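Local atomic coordinates of 2,4-dihydroxyhept-2-ene-1,7-dioic acid aldolase (Kordia algicida OT-1, PDB entry 6BDE), a protein that binds heme b and, as a member of the H-NOX family, probably senses nitric oxide or oxygen through the heme iron. Residues N127-Y133 with V172-K178; M21-I25 with A57-V61; I5-L10 with E47-L52. The protein carries 1 engineered substitution. The contacts are given in a common frame with arbitrary orientation. Numbering follows the deposited sequence.

Contact 1 (N127-Y133 with V172-K178); sequences NSLTMIY and VKFIINK. With HEM (protoporphyrin IX containing Fe), chain B.
Leu129, Met131, Tyr133, Val172, Phe174 and Ile176 form the largely apolar face of an antiparallel β-ladder in the sheet of the H-NOX heme domain. Because successive residues of such a ladder face opposite sides, this face packs partly on Met147 and Phe151 of helix 140-153, while Ser128, Thr130, Ile132 and their partners lie on the other. Tyr133 CB meets Phe174 CE1 at 3.5 Å. Ile176 CD1 lies 4.0 Å from Leu129 CD2 and 4.1 Å from Met131 CE (m, t, m rotamer). The strands have extended backbones, their N-to-C directions lie 160° apart and their axes approach to 4.6 Å. Hydrogen-bonded pairs Leu129-Ile176, Met131-Phe174 and Tyr133-Val172 (CA-CA 5.0-5.1 Å) alternate with non-hydrogen-bonded pairs Ser128-Asn177, Thr130-Ile175 and Ile132-Lys173 (4.5-4.6 Å). Each hydrogen-bonded pair is doubly bridged: Met131 N to Phe174 O is 2.9 Å and Phe174 N to Met131 O 2.7 Å. At the polar end Lys178 N donates to Asn127 O at 2.9 Å, and Lys178 NZ to Asn127 OD1 at 2.8 Å. At the other end begins the family's Tyr-x-Ser-x-Arg signature, Tyr133, Ser135 and Arg137, all bound to the heme. With chi1 t, Tyr133 places OH 2.5 Å from heme propionate O1D, to which it donates.

Contact 2 (M21-I25 with A57-V61); sequences MVDKI and ANTDV
Asn58, Met21 and Lys24 supply most of this small surface contact, which shows how two helices can touch through a few side chains while their backbones stay apart. Residues 21-25 are helical, as are 57-59 at the end of helix 45-59; Asp60 then leaves helical geometry with phi 62°. The nearest CA atoms, of Ile25 and Asn58, are 8.1 Å apart. The CA-to-CB bond of Asn58 (chi1 m) points toward segment 21-25. Met21, in a t, p, p rotamer, curls so that CE lies 3.6 Å from Asn58 CB and 3.9 Å from Thr59 CG2. Lys24 CG comes within 3.3 Å of Asn58 ND2, and Ile25 CG2 within 3.7 Å of the same nitrogen. Asn58 ND2 also makes a weak hydrogen bond to Met21 SD, 3.6 Å long. The contact joins helix 19-27 to the C-terminal end of helix 45-59, away from the heme. Its chemistry is mostly van der Waals packing round an amide whose stronger bond goes to Gln28 OE1.

Contact 3 (I5-L10 with E47-L52); sequences IFTEFL and EMLQLL. With HEM (protoporphyrin IX containing Fe), chain B.
Met48 of helix 45-59 is the bump that helix 3-17 receives between two phenylalanines. Segments 5-10 and 47-52 run only 12° apart, their axes 11.5 Å from each other, and large side chains span the gap; the closest CA pair, Phe6 and Met48, is at 7.1 Å. Phe6 (chi1 m) and Phe9 (chi1 t), one turn apart, form the hollow. Met48, in a t, p, p rotamer, enters it: SD sits over a face of the Phe9 ring, 4.1 Å from its centroid, and CE makes an off-centre CH-pi contact 4.2 Å from the Phe6 centroid. Leu51 fits among Phe6, Phe9 and Leu10, its CD1 lying 4.0 Å from Phe6 CD1 and 4.2 Å from Leu10 CD2. Phe9 CE1 in turn reaches Leu52 CD2 at 3.6 Å. On the heme side Ile5 CD1 lies 3.6 Å from heme CAA, making this packing the layer behind part of the pocket wall. With no hydrogen bond between the segments, cohesion rests on apolar, CH-pi and Met-aromatic contacts between closely fitted side chains.

In the fold
From the N terminus, helix 3-17 supplies the first half of contact 3 and helix 19-27 the first half of contact 2. Helix 45-59 then returns to meet both, segment 47-52 closing contact 3 before 57-61 closes contact 2. The two therefore cross rather than nest, and they touch directly, Ile25 O lying 3.8 Å from Leu51 CD2. Together they tie three N-terminal helices into one bundle. Contact 1 follows in series, closing a loop that includes helix 140-153 and strand 158-164 and joining two strands of the C-terminal sheet. Its centre is about 27 Å from that of contact 3, across the chain's centre, yet both contacts reach the same heme.

Contact 1 (N127-Y133 with V172-K178)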
loop_
_atom_site.group_PDB
_atom_site.type_symbol
_atom_site.label_atom_id
_atom_site.label_comp_id
_atom_site.label_asym_id
_atom_site.label_seq_id
_atom_site.Cartn_x
_atom_site.Cartn_y
_atom_site.Cartn_z
ATOM N N ASN A 127 13.591 4.522 -17.147
ATOM C CA ASN A 127 12.147 4.403 -17.296
ATOM C C ASN A 127 11.643 2.986 -17.046
ATOM O O ASN A 127 10.501 2.678 -17.411
ATOM C CB ASN A 127 11.718 4.866 -18.693
ATOM C CG ASN A 127 12.137 6.292 -18.988
ATOM O OD1 ASN A 127 12.018 7.176 -18.140
ATOM N ND2 ASN A 127 12.643 6.520 -20.194
ATOM N N SER A 128 12.454 2.119 -16.441
ATOM C CA SER A 128 12.044 0.758 -16.131
ATOM C C SER A 128 12.580 0.372 -14.760
ATOM O O SER A 128 13.598 0.895 -14.303
ATOM C CB SER A 128 12.535 -0.241 -17.185
ATOM O OG SER A 128 11.781 -1.438 -17.137
ATOM N N LEU A 129 11.881 -0.555 -14.108
ATOM C CA LEU A 129 12.274 -1.010 -12.781
ATOM C C LEU A 129 11.616 -2.352 -12.501
ATOM O O LEU A 129 10.394 -2.480 -12.613
ATOM C CB LEU A 129 11.878 0.009 -11.707
ATOM C CG LEU A 129 12.199 -0.384 -10.262
ATOM C CD1 LEU A 129 13.702 -0.446 -10.057
ATOM C CD2 LEU A 129 11.560 0.591 -9.289
ATOM N N THR A 130 12.428 -3.344 -12.141
ATOM C CA THR A 130 11.943 -4.662 -11.754
ATOM C C THR A 130 12.365 -4.923 -10.316
ATOM O O THR A 130 13.562 -4.923 -10.009
ATOM C CB THR A 130 12.482 -5.752 -12.683
ATOM O OG1 THR A 130 12.000 -5.529 -14.016
ATOM C CG2 THR A 130 12.030 -7.128 -12.211
ATOM N N MET A 131 11.386 -5.136 -9.440
ATOM C CA MET A 131 11.639 -5.343 -8.023
ATOM C C MET A 131 10.909 -6.585 -7.534
ATOM O O MET A 131 9.853 -6.952 -8.055
ATOM C CB MET A 131 11.199 -4.134 -7.186
ATOM C CG MET A 131 12.028 -2.883 -7.402
ATOM S SD MET A 131 11.653 -1.615 -6.178
ATOM C CE MET A 131 9.909 -1.359 -6.479
ATOM N N ILE A 132 11.484 -7.224 -6.520
ATOM C CA ILE A 132 10.874 -8.372 -5.861
ATOM C C ILE A 132 10.282 -7.899 -4.541
ATOM O O ILE A 132 11.000 -7.369 -3.683
ATOM C CB ILE A 132 11.887 -9.504 -5.637
ATOM C CG1 ILE A 132 12.538 -9.914 -6.958
ATOM C CG2 ILE A 132 11.204 -10.702 -4.995
ATOM C CD1 ILE A 132 11.556 -10.443 -7.981
ATOM N N TYR A 133 8.978 -8.083 -4.384
ATOM C CA TYR A 133 8.269 -7.745 -3.159
ATOM C C TYR A 133 8.114 -9.005 -2.321
ATOM O O TYR A 133 7.681 -10.042 -2.830
ATOM C CB TYR A 133 6.900 -7.137 -3.482
ATOM C CG TYR A 133 5.916 -7.111 -2.330
ATOM C CD1 TYR A 133 5.886 -6.044 -1.443
ATOM C CD2 TYR A 133 4.999 -8.140 -2.147
ATOM C CE1 TYR A 133 4.983 -6.009 -0.398
ATOM C CE2 TYR A 133 4.095 -8.115 -1.102
ATOM C CZ TYR A 133 4.091 -7.046 -0.230
ATOM O OH TYR A 133 3.192 -7.011 0.812
ATOM N N VAL A 172 6.210 -11.409 -4.808
ATOM C CA VAL A 172 5.641 -10.886 -6.045
ATOM C C VAL A 172 6.711 -10.096 -6.782
ATOM O O VAL A 172 7.361 -9.224 -6.195
ATOM C CB VAL A 172 4.411 -9.998 -5.774
ATOM C CG1 VAL A 172 3.814 -9.500 -7.083
ATOM C CG2 VAL A 172 3.369 -10.755 -4.960
ATOM N N LYS A 173 6.888 -10.395 -8.067
ATOM C CA LYS A 173 7.796 -9.643 -8.922
ATOM C C LYS A 173 7.035 -8.490 -9.567
ATOM O O LYS A 173 6.042 -8.711 -10.268
ATOM C CB LYS A 173 8.411 -10.544 -9.991
ATOM C CG LYS A 173 9.418 -9.840 -10.890
ATOM C CD LYS A 173 9.707 -10.650 -12.142
ATOM C CE LYS A 173 11.201 -10.755 -12.404
ATOM N NZ LYS A 173 11.499 -11.531 -13.639
ATOM N N PHE A 174 7.496 -7.266 -9.326
ATOM C CA PHE A 174 6.922 -6.070 -9.930
ATOM C C PHE A 174 7.740 -5.698 -11.159
ATOM O O PHE A 174 8.949 -5.465 -11.055
ATOM C CB PHE A 174 6.903 -4.907 -8.938
ATOM C CG PHE A 174 5.777 -4.964 -7.945
ATOM C CD1 PHE A 174 5.801 -5.868 -6.896
ATOM C CD2 PHE A 174 4.701 -4.100 -8.051
ATOM C CE1 PHE A 174 4.768 -5.914 -5.977
ATOM C CE2 PHE A 174 3.667 -4.140 -7.135
ATOM C CZ PHE A 174 3.699 -5.048 -6.098
ATOM N N ILE A 175 7.087 -5.642 -12.314
ATOM C CA ILE A 175 7.718 -5.210 -13.556
ATOM C C ILE A 175 7.109 -3.860 -13.910
ATOM O O ILE A 175 5.972 -3.782 -14.388
ATOM C CB ILE A 175 7.535 -6.231 -14.684
ATOM C CG1 ILE A 175 7.928 -7.629 -14.204
ATOM C CG2 ILE A 175 8.365 -5.834 -15.895
ATOM C CD1 ILE A 175 7.788 -8.702 -15.261
ATOM N N ILE A 176 7.862 -2.791 -13.670
ATOM C CA ILE A 176 7.385 -1.423 -13.829
ATOM C C ILE A 176 8.028 -0.822 -15.070
ATOM O O ILE A 176 9.258 -0.815 -15.200
ATOM C CB ILE A 176 7.695 -0.574 -12.585
ATOM C CG1 ILE A 176 7.118 -1.234 -11.331
ATOM C CG2 ILE A 176 7.144 0.831 -12.753
ATOM C CD1 ILE A 176 7.960 -1.024 -10.090
ATOM N N ASN A 177 7.197 -0.312 -15.978
ATOM C CA ASN A 177 7.665 0.323 -17.206
ATOM C C ASN A 177 6.911 1.632 -17.386
ATOM O O ASN A 177 5.691 1.626 -17.579
ATOM C CB ASN A 177 7.463 -0.591 -18.414
ATOM C CG ASN A 177 8.651 -1.497 -18.663
ATOM O OD1 ASN A 177 9.643 -1.089 -19.268
ATOM N ND2 ASN A 177 8.557 -2.738 -18.200
ATOM N N LYS A 178 7.633 2.750 -17.318
ATOM C CA LYS A 178 7.011 4.046 -17.547
ATOM C C LYS A 178 6.453 4.110 -18.962
ATOM O O LYS A 178 7.109 3.711 -19.928
ATOM C CB LYS A 178 8.018 5.172 -17.313
ATOM C CG LYS A 178 7.442 6.356 -16.547
ATOM C CD LYS A 178 8.503 7.404 -16.263
ATOM C CE LYS A 178 8.984 8.062 -17.543
ATOM N NZ LYS A 178 10.107 9.004 -17.290
HETATM C CHA HEM B . 3.591 -0.586 5.176
HETATM C CHB HEM B . 5.120 4.598 5.698
HETATM C CHC HEM B . 6.395 4.779 0.339
HETATM C CHD HEM B . 4.628 -0.346 -0.240
HETATM C C1A HEM B . 4.038 1.036 5.447
HETATM C C2A HEM B . 3.558 1.420 6.721
HETATM C C3A HEM B . 3.939 2.695 6.844
HETATM C C4A HEM B . 4.608 2.982 5.637
HETATM C CMA HEM B . 3.706 3.629 8.030
HETATM C CAA HEM B . 2.806 0.567 7.742
HETATM C CBA HEM B . 3.843 -0.127 8.631
HETATM C CGA HEM B . 3.176 -0.896 9.768
HETATM O O1A HEM B . 3.878 -1.362 10.705
HETATM O O2A HEM B . 1.928 -1.065 9.776
HETATM C C1B HEM B . 5.529 4.930 4.129
HETATM C C2B HEM B . 5.755 6.397 3.715
HETATM C C3B HEM B . 6.079 6.368 2.326
HETATM C C4B HEM B . 6.044 4.914 1.957
HETATM C CMB HEM B . 5.662 7.626 4.619
HETATM C CAB HEM B . 6.412 7.538 1.407
HETATM C CBB HEM B . 7.404 8.356 1.692
HETATM C C1C HEM B . 5.846 3.195 -0.011
HETATM C C2C HEM B . 5.706 3.016 -1.405
HETATM C C3C HEM B . 5.270 1.751 -1.540
HETATM C C4C HEM B . 5.185 1.259 -0.224
HETATM C CMC HEM B . 5.990 4.029 -2.511
HETATM C CAC HEM B . 4.953 1.007 -2.833
HETATM C CBC HEM B . 5.809 0.127 -3.304
HETATM C C1D HEM B . 4.219 -0.596 1.365
HETATM C C2D HEM B . 3.388 -1.853 1.472
HETATM C C3D HEM B . 3.087 -1.970 2.856
HETATM C C4D HEM B . 3.753 -0.759 3.546
HETATM C CMD HEM B . 2.973 -2.805 0.353
HETATM C CAD HEM B . 2.269 -3.078 3.520
HETATM C CBD HEM B . 3.120 -3.875 4.504
HETATM C CGD HEM B . 3.632 -5.134 3.814
HETATM O O1D HEM B . 3.529 -5.244 2.564
HETATM O O2D HEM B . 4.158 -6.051 4.496
HETATM N NA HEM B . 4.664 1.994 4.641
HETATM N NB HEM B . 5.634 3.912 2.976
HETATM N NC HEM B . 5.471 2.141 0.829
HETATM N ND HEM B . 4.453 0.225 2.585
HETATM FE FE HEM B . 5.561 1.898 2.831
#

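Contact 2 (M21-I25 with A57-V61)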
loop_
_atom_site.group_PDB
_atom_site.type_symbol
_atom_site.label_atom_id
_atom_site.label_comp_id
_atom_site.label_asym_id
_atom_site.label_seq_id
_atom_site.Cartn_x
_atom_site.Cartn_y
_atom_site.Cartn_z
ATOM N N MET A 21 -21.365 -0.551 7.397
ATOM C CA MET A 21 -20.415 -1.570 6.969
ATOM C C MET A 21 -19.192 -1.601 7.879
ATOM O O MET A 21 -18.648 -2.678 8.146
ATOM C CB MET A 21 -20.011 -1.329 5.513
ATOM C CG MET A 21 -18.997 -2.315 4.955
ATOM S SD MET A 21 -19.625 -4.006 4.906
ATOM C CE MET A 21 -20.885 -3.881 3.638
ATOM N N VAL A 22 -18.759 -0.438 8.375
ATOM C CA VAL A 22 -17.654 -0.396 9.329
ATOM C C VAL A 22 -18.010 -1.192 10.577
ATOM O O VAL A 22 -17.215 -2.002 11.069
ATOM C CB VAL A 22 -17.296 1.060 9.677
ATOM C CG1 VAL A 22 -16.155 1.098 10.687
ATOM C CG2 VAL A 22 -16.934 1.835 8.423
ATOM N N ASP A 23 -19.217 -0.974 11.105
ATOM C CA ASP A 23 -19.677 -1.739 12.257
ATOM C C ASP A 23 -19.837 -3.215 11.921
ATOM O O ASP A 23 -19.620 -4.074 12.783
ATOM C CB ASP A 23 -21.004 -1.177 12.768
ATOM C CG ASP A 23 -20.871 0.233 13.303
ATOM O OD1 ASP A 23 -21.747 1.070 12.999
ATOM O OD2 ASP A 23 -19.895 0.504 14.034
ATOM N N LYS A 24 -20.216 -3.527 10.680
ATOM C CA LYS A 24 -20.467 -4.915 10.306
ATOM C C LYS A 24 -19.176 -5.724 10.279
ATOM O O LYS A 24 -19.082 -6.780 10.915
ATOM C CB LYS A 24 -21.169 -4.975 8.949
ATOM C CG LYS A 24 -21.328 -6.387 8.408
ATOM C CD LYS A 24 -22.529 -6.506 7.484
ATOM C CE LYS A 24 -22.680 -7.928 6.964
ATOM N NZ LYS A 24 -23.938 -8.115 6.189
ATOM N N ILE A 25 -18.167 -5.245 9.545
ATOM C CA ILE A 25 -16.919 -5.994 9.442
ATOM C C ILE A 25 -16.214 -6.060 10.789
ATOM O O ILE A 25 -15.462 -7.005 11.058
ATOM C CB ILE A 25 -16.010 -5.390 8.354
ATOM C CG1 ILE A 25 -15.557 -3.980 8.740
ATOM C CG2 ILE A 25 -16.726 -5.376 7.011
ATOM C CD1 ILE A 25 -14.525 -3.394 7.798
ATOM N N ALA A 57 -16.236 -10.071 1.412
ATOM C CA ALA A 57 -17.421 -10.918 1.334
ATOM C C ALA A 57 -18.698 -10.085 1.347
ATOM O O ALA A 57 -19.667 -10.415 0.652
ATOM C CB ALA A 57 -17.426 -11.923 2.485
ATOM N N ASN A 58 -18.716 -9.000 2.122
ATOM C CA ASN A 58 -19.929 -8.199 2.238
ATOM C C ASN A 58 -20.158 -7.351 0.992
ATOM O O ASN A 58 -21.300 -7.195 0.542
ATOM C CB ASN A 58 -19.850 -7.318 3.485
ATOM C CG ASN A 58 -19.860 -8.124 4.767
ATOM O OD1 ASN A 58 -20.181 -9.312 4.762
ATOM N ND2 ASN A 58 -19.495 -7.486 5.872
ATOM N N THR A 59 -19.089 -6.809 0.413
ATOM C CA THR A 59 -19.208 -5.885 -0.706
ATOM C C THR A 59 -19.052 -6.556 -2.064
ATOM O O THR A 59 -19.349 -5.923 -3.084
ATOM C CB THR A 59 -18.166 -4.769 -0.577
ATOM O OG1 THR A 59 -16.851 -5.333 -0.660
ATOM C CG2 THR A 59 -18.319 -4.057 0.760
ATOM N N ASP A 60 -18.599 -7.810 -2.100
ATOM C CA ASP A 60 -18.299 -8.541 -3.332
ATOM C C ASP A 60 -17.182 -7.883 -4.138
ATOM O O ASP A 60 -17.032 -8.149 -5.333
ATOM C CB ASP A 60 -19.549 -8.718 -4.205
ATOM C CG ASP A 60 -19.456 -9.927 -5.118
ATOM O OD1 ASP A 60 -18.600 -10.801 -4.862
ATOM O OD2 ASP A 60 -20.236 -10.002 -6.089
ATOM N N VAL A 61 -16.389 -7.024 -3.503
ATOM C CA VAL A 61 -15.192 -6.455 -4.111
ATOM C C VAL A 61 -13.996 -7.263 -3.633
ATOM O O VAL A 61 -13.881 -7.571 -2.441
ATOM C CB VAL A 61 -15.035 -4.963 -3.758
ATOM C CG1 VAL A 61 -13.727 -4.410 -4.320
ATOM C CG2 VAL A 61 -16.233 -4.166 -4.259
#

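Contact 3 (I5-L10 with E47-L52)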
loop_
_atom_site.group_PDB
_atom_site.type_symbol
_atom_site.label_atom_id
_atom_site.label_comp_id
_atom_site.label_asym_id
_atom_site.label_seq_id
_atom_site.Cartn_x
_atom_site.Cartn_y
_atom_site.Cartn_z
ATOM N N ILE A 5 -2.569 2.637 9.836
ATOM C CA ILE A 5 -3.085 1.836 8.732
ATOM C C ILE A 5 -4.527 1.426 9.002
ATOM O O ILE A 5 -5.355 1.383 8.085
ATOM C CB ILE A 5 -2.180 0.615 8.493
ATOM C CG1 ILE A 5 -0.722 1.055 8.368
ATOM C CG2 ILE A 5 -2.613 -0.138 7.246
ATOM C CD1 ILE A 5 -0.469 1.985 7.203
ATOM N N PHE A 6 -4.853 1.128 10.262
ATOM C CA PHE A 6 -6.218 0.741 10.605
ATOM C C PHE A 6 -7.166 1.933 10.529
ATOM O O PHE A 6 -8.257 1.834 9.956
ATOM C CB PHE A 6 -6.252 0.123 12.004
ATOM C CG PHE A 6 -5.729 -1.283 12.063
ATOM C CD1 PHE A 6 -6.558 -2.359 11.789
ATOM C CD2 PHE A 6 -4.409 -1.531 12.403
ATOM C CE1 PHE A 6 -6.078 -3.655 11.848
ATOM C CE2 PHE A 6 -3.923 -2.824 12.464
ATOM C CZ PHE A 6 -4.759 -3.887 12.185
ATOM N N THR A 7 -6.762 3.070 11.102
ATOM C CA THR A 7 -7.654 4.224 11.169
ATOM C C THR A 7 -7.966 4.773 9.781
ATOM O O THR A 7 -9.122 5.090 9.476
ATOM C CB THR A 7 -7.041 5.314 12.050
ATOM O OG1 THR A 7 -5.773 5.711 11.514
ATOM C CG2 THR A 7 -6.850 4.804 13.473
ATOM N N GLU A 8 -6.947 4.894 8.926
ATOM C CA GLU A 8 -7.177 5.390 7.572
ATOM C C GLU A 8 -7.996 4.407 6.746
ATOM O O GLU A 8 -8.774 4.825 5.881
ATOM C CB GLU A 8 -5.845 5.678 6.881
ATOM C CG GLU A 8 -5.058 6.828 7.492
ATOM C CD GLU A 8 -5.688 8.182 7.224
ATOM O OE1 GLU A 8 -6.492 8.291 6.274
ATOM O OE2 GLU A 8 -5.377 9.139 7.964
ATOM N N PHE A 9 -7.837 3.105 6.998
ATOM C CA PHE A 9 -8.599 2.104 6.258
ATOM C C PHE A 9 -10.079 2.176 6.608
ATOM O O PHE A 9 -10.934 2.242 5.717
ATOM C CB PHE A 9 -8.041 0.708 6.543
ATOM C CG PHE A 9 -8.914 -0.412 6.047
ATOM C CD1 PHE A 9 -8.995 -0.701 4.695
ATOM C CD2 PHE A 9 -9.648 -1.180 6.937
ATOM C CE1 PHE A 9 -9.797 -1.733 4.237
ATOM C CE2 PHE A 9 -10.452 -2.213 6.485
ATOM C CZ PHE A 9 -10.525 -2.490 5.134
ATOM N N LEU A 10 -10.402 2.169 7.903
ATOM C CA LEU A 10 -11.801 2.236 8.306
ATOM C C LEU A 10 -12.427 3.576 7.944
ATOM O O LEU A 10 -13.637 3.647 7.705
ATOM C CB LEU A 10 -11.929 1.964 9.804
ATOM C CG LEU A 10 -11.425 0.591 10.260
ATOM C CD1 LEU A 10 -11.518 0.459 11.772
ATOM C CD2 LEU A 10 -12.195 -0.525 9.565
ATOM N N GLU A 47 -5.747 -8.975 12.515
ATOM C CA GLU A 47 -6.933 -8.141 12.666
ATOM C C GLU A 47 -7.311 -7.493 11.339
ATOM O O GLU A 47 -8.481 -7.510 10.936
ATOM C CB GLU A 47 -6.688 -7.078 13.736
ATOM C CG GLU A 47 -6.951 -7.548 15.156
ATOM C CD GLU A 47 -7.160 -6.394 16.111
ATOM O OE1 GLU A 47 -7.637 -5.336 15.654
ATOM O OE2 GLU A 47 -6.857 -6.541 17.314
ATOM N N MET A 48 -6.325 -6.920 10.641
ATOM C CA MET A 48 -6.589 -6.285 9.353
ATOM C C MET A 48 -7.027 -7.307 8.310
ATOM O O MET A 48 -7.898 -7.020 7.481
ATOM C CB MET A 48 -5.344 -5.531 8.883
ATOM C CG MET A 48 -5.422 -4.991 7.462
ATOM S SD MET A 48 -6.835 -3.903 7.194
ATOM C CE MET A 48 -6.271 -2.411 8.008
ATOM N N LEU A 49 -6.434 -8.504 8.336
ATOM C CA LEU A 49 -6.834 -9.546 7.396
ATOM C C LEU A 49 -8.295 -9.929 7.590
ATOM O O LEU A 49 -9.017 -10.173 6.616
ATOM C CB LEU A 49 -5.928 -10.768 7.549
ATOM C CG LEU A 49 -6.170 -11.921 6.574
ATOM C CD1 LEU A 49 -6.034 -11.449 5.136
ATOM C CD2 LEU A 49 -5.215 -13.073 6.855
ATOM N N GLN A 50 -8.752 -9.985 8.844
ATOM C CA GLN A 50 -10.164 -10.240 9.111
ATOM C C GLN A 50 -11.034 -9.125 8.546
ATOM O O GLN A 50 -12.074 -9.383 7.929
ATOM C CB GLN A 50 -10.400 -10.385 10.615
ATOM C CG GLN A 50 -9.866 -11.666 11.222
ATOM C CD GLN A 50 -10.263 -11.817 12.678
ATOM O OE1 GLN A 50 -11.414 -12.119 12.991
ATOM N NE2 GLN A 50 -9.309 -11.600 13.577
ATOM N N LEU A 51 -10.624 -7.872 8.758
ATOM C CA LEU A 51 -11.394 -6.741 8.251
ATOM C C LEU A 51 -11.474 -6.766 6.731
ATOM O O LEU A 51 -12.523 -6.462 6.152
ATOM C CB LEU A 51 -10.776 -5.429 8.736
ATOM C CG LEU A 51 -10.773 -5.185 10.247
ATOM C CD1 LEU A 51 -9.998 -3.920 10.582
ATOM C CD2 LEU A 51 -12.192 -5.105 10.785
ATOM N N LEU A 52 -10.377 -7.135 6.067
ATOM C CA LEU A 52 -10.373 -7.178 4.609
ATOM C C LEU A 52 -11.222 -8.329 4.086
ATOM O O LEU A 52 -11.990 -8.156 3.133
ATOM C CB LEU A 52 -8.939 -7.290 4.090
ATOM C CG LEU A 52 -8.040 -6.068 4.287
ATOM C CD1 LEU A 52 -6.577 -6.450 4.130
ATOM C CD2 LEU A 52 -8.416 -4.963 3.312
HETATM C CHA HEM B . 3.591 -0.586 5.176
HETATM C CHB HEM B . 5.120 4.598 5.698
HETATM C CHC HEM B . 6.395 4.779 0.339
HETATM C CHD HEM B . 4.628 -0.346 -0.240
HETATM C C1A HEM B . 4.038 1.036 5.447
HETATM C C2A HEM B . 3.558 1.420 6.721
HETATM C C3A HEM B . 3.939 2.695 6.844
HETATM C C4A HEM B . 4.608 2.982 5.637
HETATM C CMA HEM B . 3.706 3.629 8.030
HETATM C CAA HEM B . 2.806 0.567 7.742
HETATM C CBA HEM B . 3.843 -0.127 8.631
HETATM C CGA HEM B . 3.176 -0.896 9.768
HETATM O O1A HEM B . 3.878 -1.362 10.705
HETATM O O2A HEM B . 1.928 -1.065 9.776
HETATM C C1B HEM B . 5.529 4.930 4.129
HETATM C C2B HEM B . 5.755 6.397 3.715
HETATM C C3B HEM B . 6.079 6.368 2.326
HETATM C C4B HEM B . 6.044 4.914 1.957
HETATM C CMB HEM B . 5.662 7.626 4.619
HETATM C CAB HEM B . 6.412 7.538 1.407
HETATM C CBB HEM B . 7.404 8.356 1.692
HETATM C C1C HEM B . 5.846 3.195 -0.011
HETATM C C2C HEM B . 5.706 3.016 -1.405
HETATM C C3C HEM B . 5.270 1.751 -1.540
HETATM C C4C HEM B . 5.185 1.259 -0.224
HETATM C CMC HEM B . 5.990 4.029 -2.511
HETATM C CAC HEM B . 4.953 1.007 -2.833
HETATM C CBC HEM B . 5.809 0.127 -3.304
HETATM C C1D HEM B . 4.219 -0.596 1.365
HETATM C C2D HEM B . 3.388 -1.853 1.472
HETATM C C3D HEM B . 3.087 -1.970 2.856
HETATM C C4D HEM B . 3.753 -0.759 3.546
HETATM C CMD HEM B . 2.973 -2.805 0.353
HETATM C CAD HEM B . 2.269 -3.078 3.520
HETATM C CBD HEM B . 3.120 -3.875 4.504
HETATM C CGD HEM B . 3.632 -5.134 3.814
HETATM O O1D HEM B . 3.529 -5.244 2.564
HETATM O O2D HEM B . 4.158 -6.051 4.496
HETATM N NA HEM B . 4.664 1.994 4.641
HETATM N NB HEM B . 5.634 3.912 2.976
HETATM N NC HEM B . 5.471 2.141 0.829
HETATM N ND HEM B . 4.453 0.225 2.585
HETATM FE FE HEM B . 5.561 1.898 2.831
#